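Local coordinates for Dhd127_b (Synthetic construct, PDB 6DLM), which pairs, as one designed helical hairpin, with the partner chain Dhd127_a to form a synthetic coiled-coil heterodimer, at residues B[64-67]-B[68-72]; B[28-31]-B[32-35]. All blocks are in the same frame, centred on the assembly; numbering follows the deposited sequence.

Interaction 1. Residues B[64-67]-B[68-72]; sequences SDRN and VRLLE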
# COMPACT_ATOMS: atom_id res chain seq x y z
N SER B 64 -8.72 3.13 4.41
CA SER B 64 -7.74 3.99 5.05
C SER B 64 -8.35 5.33 5.46
O SER B 64 -8.15 5.77 6.57
CB SER B 64 -6.58 4.24 4.09
OG SER B 64 -5.67 5.17 4.62
N ASP B 65 -9.15 5.93 4.59
CA ASP B 65 -9.79 7.19 4.91
C ASP B 65 -10.67 7.03 6.15
O ASP B 65 -10.66 7.87 7.03
CB ASP B 65 -10.67 7.65 3.75
CG ASP B 65 -9.88 8.27 2.61
OD1 ASP B 65 -8.65 8.41 2.73
OD2 ASP B 65 -10.50 8.61 1.59
N ARG B 66 -11.40 5.93 6.22
CA ARG B 66 -12.25 5.66 7.37
C ARG B 66 -11.43 5.47 8.65
O ARG B 66 -11.77 6.00 9.69
CB ARG B 66 -13.11 4.43 7.11
CG ARG B 66 -13.95 3.99 8.28
CD ARG B 66 -13.55 2.60 8.74
NE ARG B 66 -13.99 1.57 7.81
CZ ARG B 66 -13.28 0.50 7.49
NH1 ARG B 66 -12.01 0.39 7.85
NH2 ARG B 66 -13.84 -0.46 6.78
N ASN B 67 -10.36 4.70 8.56
CA ASN B 67 -9.48 4.48 9.72
C ASN B 67 -8.84 5.78 10.20
O ASN B 67 -8.70 5.99 11.39
CB ASN B 67 -8.40 3.45 9.39
CG ASN B 67 -8.97 2.07 9.16
OD1 ASN B 67 -10.14 1.83 9.41
ND2 ASN B 67 -8.15 1.16 8.69
N VAL B 68 -8.44 6.63 9.27
CA VAL B 68 -7.88 7.92 9.62
C VAL B 68 -8.92 8.77 10.38
O VAL B 68 -8.58 9.41 11.35
CB VAL B 68 -7.38 8.66 8.39
CG1 VAL B 68 -7.06 10.10 8.72
CG2 VAL B 68 -6.17 7.93 7.83
N ARG B 69 -10.17 8.74 9.94
CA ARG B 69 -11.20 9.49 10.64
C ARG B 69 -11.32 8.98 12.08
O ARG B 69 -11.37 9.77 13.00
CB ARG B 69 -12.56 9.33 9.95
CG ARG B 69 -12.67 9.99 8.59
CD ARG B 69 -14.12 10.13 8.17
NE ARG B 69 -14.74 8.85 7.88
CZ ARG B 69 -14.73 8.26 6.69
NH1 ARG B 69 -14.12 8.84 5.67
NH2 ARG B 69 -15.31 7.09 6.53
N LEU B 70 -11.36 7.67 12.25
CA LEU B 70 -11.43 7.07 13.58
C LEU B 70 -10.20 7.40 14.43
O LEU B 70 -10.34 7.71 15.60
CB LEU B 70 -11.61 5.56 13.48
CG LEU B 70 -12.87 5.14 12.73
CD1 LEU B 70 -12.97 3.63 12.64
CD2 LEU B 70 -14.11 5.73 13.39
N LEU B 71 -9.02 7.35 13.84
CA LEU B 71 -7.81 7.69 14.58
C LEU B 71 -7.85 9.13 15.09
O LEU B 71 -7.47 9.39 16.22
CB LEU B 71 -6.57 7.49 13.70
CG LEU B 71 -6.16 6.04 13.50
CD1 LEU B 71 -5.13 5.88 12.39
CD2 LEU B 71 -5.64 5.45 14.79
N GLU B 72 -8.29 10.07 14.27
CA GLU B 72 -8.44 11.45 14.70
C GLU B 72 -9.50 11.59 15.82
O GLU B 72 -9.34 12.42 16.69
CB GLU B 72 -8.75 12.37 13.51
CG GLU B 72 -7.56 12.58 12.58
CD GLU B 72 -6.45 13.45 13.18
OE1 GLU B 72 -5.33 13.45 12.65
OE2 GLU B 72 -6.71 14.12 14.18

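Interaction 2. Residues B[28-31]-B[32-35]; sequences TQKE and LLEI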
# COMPACT_ATOMS: atom_id res chain seq x y z
N THR B 28 0.09 -8.58 -5.90
CA THR B 28 -0.40 -8.44 -7.26
C THR B 28 0.58 -7.59 -8.09
O THR B 28 0.91 -7.95 -9.20
CB THR B 28 -1.76 -7.73 -7.25
OG1 THR B 28 -2.67 -8.48 -6.45
CG2 THR B 28 -2.28 -7.57 -8.64
N GLN B 29 1.04 -6.49 -7.53
CA GLN B 29 2.03 -5.65 -8.19
C GLN B 29 3.39 -6.36 -8.39
O GLN B 29 4.05 -6.14 -9.39
CB GLN B 29 2.17 -4.33 -7.45
CG GLN B 29 0.96 -3.44 -7.67
CD GLN B 29 0.99 -2.79 -9.04
OE1 GLN B 29 2.00 -2.27 -9.46
NE2 GLN B 29 -0.14 -2.80 -9.73
N LYS B 30 3.82 -7.16 -7.42
CA LYS B 30 5.05 -7.91 -7.59
C LYS B 30 4.92 -8.92 -8.76
O LYS B 30 5.86 -9.07 -9.53
CB LYS B 30 5.42 -8.63 -6.30
CG LYS B 30 6.79 -9.28 -6.35
CD LYS B 30 7.88 -8.29 -6.75
CE LYS B 30 8.08 -7.23 -5.68
NZ LYS B 30 9.34 -6.45 -5.85
N GLU B 31 3.80 -9.60 -8.88
CA GLU B 31 3.65 -10.52 -10.02
C GLU B 31 3.75 -9.72 -11.33
O GLU B 31 4.44 -10.12 -12.24
CB GLU B 31 2.33 -11.28 -9.98
CG GLU B 31 2.11 -12.17 -11.20
CD GLU B 31 0.75 -12.86 -11.22
OE1 GLU B 31 0.07 -12.88 -10.19
OE2 GLU B 31 0.36 -13.40 -12.27
N LEU B 32 3.10 -8.57 -11.36
CA LEU B 32 3.13 -7.73 -12.55
C LEU B 32 4.56 -7.31 -12.89
O LEU B 32 4.99 -7.44 -14.02
CB LEU B 32 2.25 -6.51 -12.30
CG LEU B 32 2.19 -5.39 -13.33
CD1 LEU B 32 1.76 -5.92 -14.68
CD2 LEU B 32 1.26 -4.28 -12.88
N LEU B 33 5.31 -6.86 -11.90
CA LEU B 33 6.69 -6.47 -12.12
C LEU B 33 7.59 -7.64 -12.56
O LEU B 33 8.40 -7.50 -13.45
CB LEU B 33 7.26 -5.82 -10.87
CG LEU B 33 8.75 -5.50 -10.92
CD1 LEU B 33 9.08 -4.56 -12.06
CD2 LEU B 33 9.17 -4.91 -9.59
N GLU B 34 7.43 -8.79 -11.91
CA GLU B 34 8.22 -9.96 -12.30
C GLU B 34 7.91 -10.41 -13.74
O GLU B 34 8.81 -10.78 -14.47
CB GLU B 34 8.03 -11.09 -11.29
CG GLU B 34 8.69 -10.75 -9.96
CD GLU B 34 8.86 -11.94 -9.03
OE1 GLU B 34 7.98 -12.80 -8.98
OE2 GLU B 34 9.87 -11.98 -8.32
N ILE B 35 6.65 -10.38 -14.12
CA ILE B 35 6.28 -10.70 -15.49
C ILE B 35 6.86 -9.69 -16.50
O ILE B 35 7.39 -10.08 -17.51
CB ILE B 35 4.76 -10.73 -15.65
CG1 ILE B 35 4.18 -11.90 -14.86
CG2 ILE B 35 4.37 -10.83 -17.11
CD1 ILE B 35 2.66 -11.92 -14.85

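Interaction 1. Residues B[64-67]-B[68-72]
Two successive turns of helix 44-75, one arm of the helical hairpin in this designed coiled coil, meet here through Arg66, Arg69 and Leu70 on one side and Asn67 and Leu71 on another. The backbone is regular alpha-helix. Val68 N donates to Ser64 O at 2.8 Å, and Leu71 N to Asn67 O in the same i to i+4 pattern.

The side chain of Arg69 runs back along the helix. Its CG lies beside the backbone N (chi1 -69°), and a bend at chi3 brings the guanidinium over the preceding turn. One face of that group lies over Arg66 CA and Asp65 O, both offset toward its rim. Its NH2 is 3.5 Å from Arg66 CB, a contact with aliphatic carbon. The two arginine side chains cross at about a right angle, and their guanidinium planes stand 80° apart.

Arg66 leaves the helix across its axis. Bends at chi2 and chi3 fold it back towards its neighbour, and NH1 donates to Asn67 OD1 at 2.8 Å. The acceptor lies in the guanidinium plane, while the donor is tilted 33° from the amide carbonyl plane. Farther along the helix, Arg66 CD packs on Leu70 CD1 at 4.1 Å.

Asn67 OD1 also bonds Ser14 OG of helix 7-37, which gives this buried oxygen two partners. Asp65 OD1 forms a salt bridge with Arg61 one turn earlier. Ser64 and Asn67 pack on Leu18 of helix 7-37 and Leu71 on Ile11, while Val68 lies against Gln16 of the Dhd127_a chain.

Interaction 2. Residues B[28-31]-B[32-35]
Glu31 and Ile35 lie side by side one turn apart near the C-terminal end of helix 7-37, the first arm of the helical hairpin. Glu31 CB sits close to the backbone at Leu32 N. CG stands anti to the backbone N (chi1 176°), and this sends the chain along Ile35, with CG 3.7 Å from Ile35 CD1. The chain stays extended beyond CG. At the tip OE2 lies 3.8 Å from the same methyl and forms a salt bridge with Arg45 of the same chain. The carboxylate thus has carbon beside it and a charged partner from across the hairpin.

Ile35 also packs on the carbonyl one turn earlier: its CG1 approaches Glu31 O at 3.2 Å. That oxygen accepts the helical bond from Ile35 N. An alanine here would remove CG1, CG2 and CD1, and would probably strip the carbon from beside Glu31 CG and OE2 and open a gap against Val46 of helix 44-75.

Lys30 CD passes Glu34 CG at 4.1 Å. The charged ends remain apart, with Lys30 NZ 6.1 Å from Glu34 OE2. Gln29 NE2 donates to Ser53 OG and to Ser29 OG of the Dhd127_a chain, while the same nitrogen rests 3.8 Å from Leu32 CD2.

In the fold
From the N terminus the chain runs first through helix 7-37. Interaction 2, residues 28-35, lies near the end of this helix, before the connection to helix 44-75. Interaction 1, residues 64-72, follows near the end of the second helix. The two are in series and neither nest nor cross. Each lies within a single helix and closes only helical turns. Their centres are 29 Å apart, on opposite sides of the chain's centre, and their atoms do not touch. Packing on other helices joins them to the fold: residues of each meet the other helix of the hairpin and also the Dhd127_a chain, interaction 2 at its loop end and interaction 1 at the end with the termini.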